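Local coordinates for glutaconate CoA-transferase subunit A (Acidaminococcus fermentans, PDB 1POI), which catalyses the transfer of coenzyme A from acetyl-CoA to (R)-2-hydroxyglutarate and related acids such as glutaconate, a step of glutamate degradation by the hydroxyglutarate pathway, at residues Gln180-Asp185 and Val209-Ile214; Asp185-Ile190 and Glu218-Asp223. All coordinates share one frame; numbering follows the deposited sequence.

Interaction 1 of 2, residues Gln180-Asp185 and Val209-Ile214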
loop_
_atom_site.group_PDB
_atom_site.type_symbol
_atom_site.label_atom_id
_atom_site.label_comp_id
_atom_site.label_asym_id
_atom_site.label_seq_id
_atom_site.Cartn_x
_atom_site.Cartn_y
_atom_site.Cartn_z
ATOM N N GLN A 180 2.428 -17.063 -2.770
ATOM C CA GLN A 180 1.186 -16.352 -3.058
ATOM C C GLN A 180 1.070 -15.807 -4.462
ATOM O O GLN A 180 -0.029 -15.762 -5.011
ATOM C CB GLN A 180 0.918 -15.247 -2.047
ATOM C CG GLN A 180 0.674 -15.755 -0.647
ATOM C CD GLN A 180 1.962 -16.014 0.064
ATOM O OE1 GLN A 180 3.024 -15.984 -0.546
ATOM N NE2 GLN A 180 1.902 -16.192 1.361
ATOM N N GLN A 181 2.179 -15.384 -5.051
ATOM C CA GLN A 181 2.140 -14.855 -6.425
ATOM C C GLN A 181 3.430 -15.190 -7.178
ATOM O O GLN A 181 4.519 -15.276 -6.575
ATOM C CB GLN A 181 1.963 -13.331 -6.425
ATOM C CG GLN A 181 0.806 -12.794 -5.609
ATOM C CD GLN A 181 0.901 -11.303 -5.435
ATOM O OE1 GLN A 181 1.738 -10.816 -4.670
ATOM N NE2 GLN A 181 0.068 -10.561 -6.158
ATOM N N ALA A 182 3.302 -15.354 -8.488
ATOM C CA ALA A 182 4.431 -15.670 -9.348
ATOM C C ALA A 182 4.099 -15.183 -10.746
ATOM O O ALA A 182 2.933 -14.936 -11.058
ATOM C CB ALA A 182 4.697 -17.158 -9.351
ATOM N N SER A 183 5.128 -14.928 -11.541
ATOM C CA SER A 183 4.941 -14.455 -12.911
ATOM C C SER A 183 5.173 -15.598 -13.910
ATOM O O SER A 183 5.655 -16.690 -13.531
ATOM C CB SER A 183 5.923 -13.315 -13.199
ATOM O OG SER A 183 7.185 -13.560 -12.580
ATOM N N PRO A 184 4.814 -15.393 -15.188
ATOM C CA PRO A 184 5.054 -16.486 -16.124
ATOM C C PRO A 184 6.562 -16.758 -16.302
ATOM O O PRO A 184 6.947 -17.823 -16.752
ATOM C CB PRO A 184 4.418 -15.969 -17.405
ATOM C CG PRO A 184 3.289 -15.168 -16.889
ATOM C CD PRO A 184 3.948 -14.382 -15.803
ATOM N N ASP A 185 7.416 -15.801 -15.968
ATOM C CA ASP A 185 8.840 -16.027 -16.117
ATOM C C ASP A 185 9.484 -16.603 -14.885
ATOM O O ASP A 185 10.708 -16.686 -14.814
ATOM C CB ASP A 185 9.585 -14.763 -16.562
ATOM C CG ASP A 185 9.667 -13.680 -15.480
ATOM O OD1 ASP A 185 9.606 -13.961 -14.263
ATOM O OD2 ASP A 185 9.809 -12.511 -15.884
ATOM N N VAL A 209 7.466 -24.151 -8.532
ATOM C CA VAL A 209 6.756 -23.220 -7.672
ATOM C C VAL A 209 5.226 -23.281 -7.854
ATOM O O VAL A 209 4.704 -23.014 -8.946
ATOM C CB VAL A 209 7.280 -21.749 -7.894
ATOM C CG1 VAL A 209 6.982 -21.291 -9.316
ATOM C CG2 VAL A 209 6.641 -20.769 -6.905
ATOM N N THR A 210 4.505 -23.736 -6.831
ATOM C CA THR A 210 3.034 -23.728 -6.936
ATOM C C THR A 210 2.633 -22.378 -6.324
ATOM O O THR A 210 3.183 -21.984 -5.274
ATOM C CB THR A 210 2.347 -24.873 -6.175
ATOM O OG1 THR A 210 2.887 -24.966 -4.857
ATOM C CG2 THR A 210 2.526 -26.194 -6.898
ATOM N N CYS A 211 1.729 -21.656 -6.985
ATOM C CA CYS A 211 1.314 -20.355 -6.505
ATOM C C CYS A 211 -0.212 -20.117 -6.515
ATOM O O CYS A 211 -0.938 -20.666 -7.333
ATOM C CB CYS A 211 2.008 -19.318 -7.349
ATOM S SG CYS A 211 1.384 -19.305 -8.991
ATOM N N GLU A 212 -0.691 -19.267 -5.613
ATOM C CA GLU A 212 -2.110 -18.944 -5.489
ATOM C C GLU A 212 -2.569 -18.173 -6.688
ATOM O O GLU A 212 -3.722 -18.251 -7.089
ATOM C CB GLU A 212 -2.331 -18.096 -4.249
ATOM C CG GLU A 212 -1.945 -18.763 -2.963
ATOM C CD GLU A 212 -2.947 -19.811 -2.547
ATOM O OE1 GLU A 212 -4.074 -19.796 -3.068
ATOM O OE2 GLU A 212 -2.618 -20.643 -1.683
ATOM N N GLU A 213 -1.704 -17.317 -7.193
ATOM C CA GLU A 213 -2.039 -16.560 -8.377
ATOM C C GLU A 213 -0.818 -16.221 -9.196
ATOM O O GLU A 213 0.300 -16.218 -8.697
ATOM C CB GLU A 213 -2.801 -15.300 -8.022
ATOM C CG GLU A 213 -2.165 -14.514 -6.914
ATOM C CD GLU A 213 -2.957 -13.280 -6.576
ATOM O OE1 GLU A 213 -3.715 -12.801 -7.460
ATOM O OE2 GLU A 213 -2.806 -12.806 -5.424
ATOM N N ILE A 214 -1.073 -15.915 -10.455
ATOM C CA ILE A 214 -0.064 -15.583 -11.428
ATOM C C ILE A 214 -0.353 -14.176 -11.927
ATOM O O ILE A 214 -1.493 -13.874 -12.307
ATOM C CB ILE A 214 -0.146 -16.601 -12.642
ATOM C CG1 ILE A 214 0.208 -18.022 -12.165
ATOM C CG2 ILE A 214 0.738 -16.159 -13.813
ATOM C CD1 ILE A 214 0.195 -19.077 -13.254
#
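Glu-213 holds the centre of this buried contact through both its backbone groups. Its carbonyl O receives the amide of Ala-182 (N to O 3.1 Å), satisfying that N-H, with the donor lying in the carbonyl plane, and also lies near the CA-H of Gln-181. Glu-213 N gives a weak, bent bond to Gln-180 O (3.2 Å). Ala-182 also has a backbone hydrogen bond with Ile-215, and the CA-H of Ile-214 adds a contact to Ala-182 O (CA to O 3.1 Å), as suits parallel strands.

On one face the side chains of Gln-181 and Glu-213 run side by side. Gln-181 CG lies 3.6 Å from Glu-213 OE2, and the amide and carboxylate planes are turned 40° apart. Trp-191 NE1 takes the amide oxygen of Gln-181. An alanine at Glu-213 would lose CG and the carboxylate, and would probably leave Gln-181 CG less closely covered. Ala-182 and Ile-214 point to the opposite face; Ala-182 CB meets SG of Cys-211, from strand 206-211 (4.0 Å), and Ile-214 CG2 meets Pro-184 CG (4.1 Å).

Gln-180 suits its corner because its amide serves two backbone partners, OE1 accepting from Trp-191 N and NE2 donating to Tyr-250 O. Glu-212 turns its carboxylate away, to Tyr-242 N and to the side chains of Tyr-253 and His-178. Gln-180 and Gln-181, which both face Arg-189, form a classic beta bulge where the chain turns a corner; its neighbour turns at Glu-212, and so both adjacent parallel strands of this CoA-transferase fold pass into a small mixed sheet.

Interaction 2 of 2, residues Asp185-Ile190 and Glu218-Asp223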
loop_
_atom_site.group_PDB
_atom_site.type_symbol
_atom_site.label_atom_id
_atom_site.label_comp_id
_atom_site.label_asym_id
_atom_site.label_seq_id
_atom_site.Cartn_x
_atom_site.Cartn_y
_atom_site.Cartn_z
ATOM N N ASP A 185 7.416 -15.801 -15.968
ATOM C CA ASP A 185 8.840 -16.027 -16.117
ATOM C C ASP A 185 9.484 -16.603 -14.885
ATOM O O ASP A 185 10.708 -16.686 -14.814
ATOM C CB ASP A 185 9.585 -14.763 -16.562
ATOM C CG ASP A 185 9.667 -13.680 -15.480
ATOM O OD1 ASP A 185 9.606 -13.961 -14.263
ATOM O OD2 ASP A 185 9.809 -12.511 -15.884
ATOM N N GLY A 186 8.676 -16.924 -13.883
ATOM C CA GLY A 186 9.235 -17.512 -12.677
ATOM C C GLY A 186 9.517 -16.596 -11.506
ATOM O O GLY A 186 9.955 -17.089 -10.458
ATOM N N THR A 187 9.316 -15.282 -11.653
ATOM C CA THR A 187 9.536 -14.392 -10.516
ATOM C C THR A 187 8.485 -14.760 -9.445
ATOM O O THR A 187 7.269 -14.803 -9.721
ATOM C CB THR A 187 9.411 -12.912 -10.890
ATOM O OG1 THR A 187 9.991 -12.684 -12.181
ATOM C CG2 THR A 187 10.152 -12.070 -9.884
ATOM N N VAL A 188 8.981 -15.010 -8.236
ATOM C CA VAL A 188 8.178 -15.443 -7.097
ATOM C C VAL A 188 8.098 -14.476 -5.918
ATOM O O VAL A 188 9.126 -13.983 -5.434
ATOM C CB VAL A 188 8.710 -16.790 -6.585
ATOM C CG1 VAL A 188 8.035 -17.208 -5.296
ATOM C CG2 VAL A 188 8.528 -17.831 -7.661
ATOM N N ARG A 189 6.869 -14.279 -5.431
ATOM C CA ARG A 189 6.551 -13.407 -4.297
ATOM C C ARG A 189 5.982 -14.244 -3.149
ATOM O O ARG A 189 4.902 -14.811 -3.287
ATOM C CB ARG A 189 5.465 -12.401 -4.698
ATOM C CG ARG A 189 5.882 -10.945 -4.702
ATOM C CD ARG A 189 4.759 -10.071 -5.256
ATOM N NE ARG A 189 5.267 -8.863 -5.912
ATOM C CZ ARG A 189 4.521 -7.818 -6.273
ATOM N NH1 ARG A 189 3.210 -7.799 -6.040
ATOM N NH2 ARG A 189 5.074 -6.808 -6.937
ATOM N N ILE A 190 6.722 -14.345 -2.049
ATOM C CA ILE A 190 6.279 -15.053 -0.857
ATOM C C ILE A 190 6.035 -14.024 0.291
ATOM O O ILE A 190 7.000 -13.479 0.845
ATOM C CB ILE A 190 7.361 -16.002 -0.332
ATOM C CG1 ILE A 190 7.716 -17.068 -1.373
ATOM C CG2 ILE A 190 6.911 -16.627 0.998
ATOM C CD1 ILE A 190 8.833 -18.011 -0.884
ATOM N N GLU A 218 5.203 -7.593 -16.299
ATOM C CA GLU A 218 5.201 -6.143 -16.124
ATOM C C GLU A 218 4.764 -5.774 -14.694
ATOM O O GLU A 218 5.448 -5.025 -14.008
ATOM C CB GLU A 218 4.312 -5.439 -17.154
ATOM C CG GLU A 218 4.005 -3.989 -16.748
ATOM C CD GLU A 218 3.595 -3.078 -17.906
ATOM O OE1 GLU A 218 2.610 -3.394 -18.617
ATOM O OE2 GLU A 218 4.255 -2.022 -18.086
ATOM N N GLU A 219 3.692 -6.401 -14.223
ATOM C CA GLU A 219 3.139 -6.166 -12.895
ATOM C C GLU A 219 4.034 -6.489 -11.685
ATOM O O GLU A 219 4.187 -5.674 -10.773
ATOM C CB GLU A 219 1.820 -6.937 -12.782
ATOM C CG GLU A 219 1.066 -6.743 -11.480
ATOM C CD GLU A 219 0.645 -5.300 -11.244
ATOM O OE1 GLU A 219 0.561 -4.502 -12.210
ATOM O OE2 GLU A 219 0.396 -4.964 -10.072
ATOM N N ILE A 220 4.601 -7.683 -11.659
ATOM C CA ILE A 220 5.437 -8.129 -10.542
ATOM C C ILE A 220 6.750 -7.351 -10.376
ATOM O O ILE A 220 7.457 -7.476 -9.364
ATOM C CB ILE A 220 5.683 -9.674 -10.652
ATOM C CG1 ILE A 220 6.128 -10.249 -9.316
ATOM C CG2 ILE A 220 6.723 -9.978 -11.691
ATOM C CD1 ILE A 220 5.755 -11.712 -9.145
ATOM N N ARG A 221 7.063 -6.528 -11.365
ATOM C CA ARG A 221 8.276 -5.741 -11.322
ATOM C C ARG A 221 8.012 -4.322 -10.871
ATOM O O ARG A 221 8.947 -3.617 -10.483
ATOM C CB ARG A 221 8.944 -5.745 -12.683
ATOM C CG ARG A 221 9.549 -7.067 -13.003
ATOM C CD ARG A 221 9.596 -7.325 -14.493
ATOM N NE ARG A 221 9.830 -8.751 -14.711
ATOM C CZ ARG A 221 10.966 -9.366 -14.402
ATOM N NH1 ARG A 221 11.978 -8.679 -13.880
ATOM N NH2 ARG A 221 11.062 -10.678 -14.526
ATOM N N ARG A 222 6.742 -3.910 -10.908
ATOM C CA ARG A 222 6.328 -2.573 -10.478
ATOM C C ARG A 222 6.919 -2.191 -9.103
ATOM O O ARG A 222 7.124 -1.014 -8.827
ATOM C CB ARG A 222 4.795 -2.467 -10.454
ATOM C CG ARG A 222 4.182 -1.665 -11.599
ATOM C CD ARG A 222 4.544 -2.228 -12.958
ATOM N NE ARG A 222 4.073 -1.394 -14.067
ATOM C CZ ARG A 222 2.802 -1.293 -14.459
ATOM N NH1 ARG A 222 1.844 -1.978 -13.839
ATOM N NH2 ARG A 222 2.476 -0.464 -15.446
ATOM N N ASP A 223 7.150 -3.171 -8.236
ATOM C CA ASP A 223 7.755 -2.924 -6.938
ATOM C C ASP A 223 8.719 -4.087 -6.664
ATOM O O ASP A 223 8.400 -5.025 -5.936
ATOM C CB ASP A 223 6.696 -2.805 -5.839
ATOM C CG ASP A 223 7.307 -2.604 -4.439
ATOM O OD1 ASP A 223 8.548 -2.519 -4.289
ATOM O OD2 ASP A 223 6.532 -2.524 -3.475
HETATM O O HOH W 1 0.689 -6.335 -7.796
#
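An Asx turn shapes the loop here: Asp-185 OD1 accepts the backbone N of Thr-187 (2.9 Å) and, through its syn lone pair, the hydroxyl OG1 of the same residue (2.5 Å). Gly-186, between them, has phi 97° and psi -4°, where a CB would collide with the preceding carbonyl O. With OD1 so occupied, Asp-185 turns OD2 toward the short helix, where Arg-221 NH2, tip to tip and near the guanidinium plane, donates to the syn lone pair of OD2 (2.6 Å), a hydrogen bond within a salt bridge; the two flat groups stand 72° apart. The same NH2 also pairs with an acidic side chain of another protein's chain, so the arginine probably balances both acids.

Ile-220 CB points toward the loop, and there the chain forks. CG2, in the crowded position between backbone N and carbonyl carbon, lies 4.1 Å from Thr-187 CB. CG1, anti to the backbone N, approaches Arg-189 NE (3.8 Å), and CD1 ends 3.5 Å from Thr-187 O. A branched aliphatic chain suits this place because both ends of the fork lie on Thr-187 while CG1 reaches the arginine.

Arg-189, extended from CG to NE, passes NE to Asn-227 OD1; NH2 adds a weak bond to Ile-220 O, which Asn-227 ND2 also reaches. A water accepts weakly from Arg-189 NH1 and donates to Glu-219 OE2, the water O to OE2 distance being 2.7 Å.

From the N terminus, the chain leaves strand 174-179 of the large parallel sheet, passes through 180-185 and turns directly into 185-190; the two segments share Asp-185. It then runs through helix 197-203 into strand 206-211, and 209-214, which takes in the end of that strand, comes back beside 180-185, closing the loop of interaction 1. A few residues later, 218-223 meets 185-190 and closes that of interaction 2. Since the segments alternate, the two closures cross rather than nest. Gln-181 O to Arg-189 N, 2.8 Å and probably a hydrogen bond, joins them between neighbouring strands 181-182 and 188-189. Together they tie the ends of two parallel strands to the small mixed sheet and to helix 217-221.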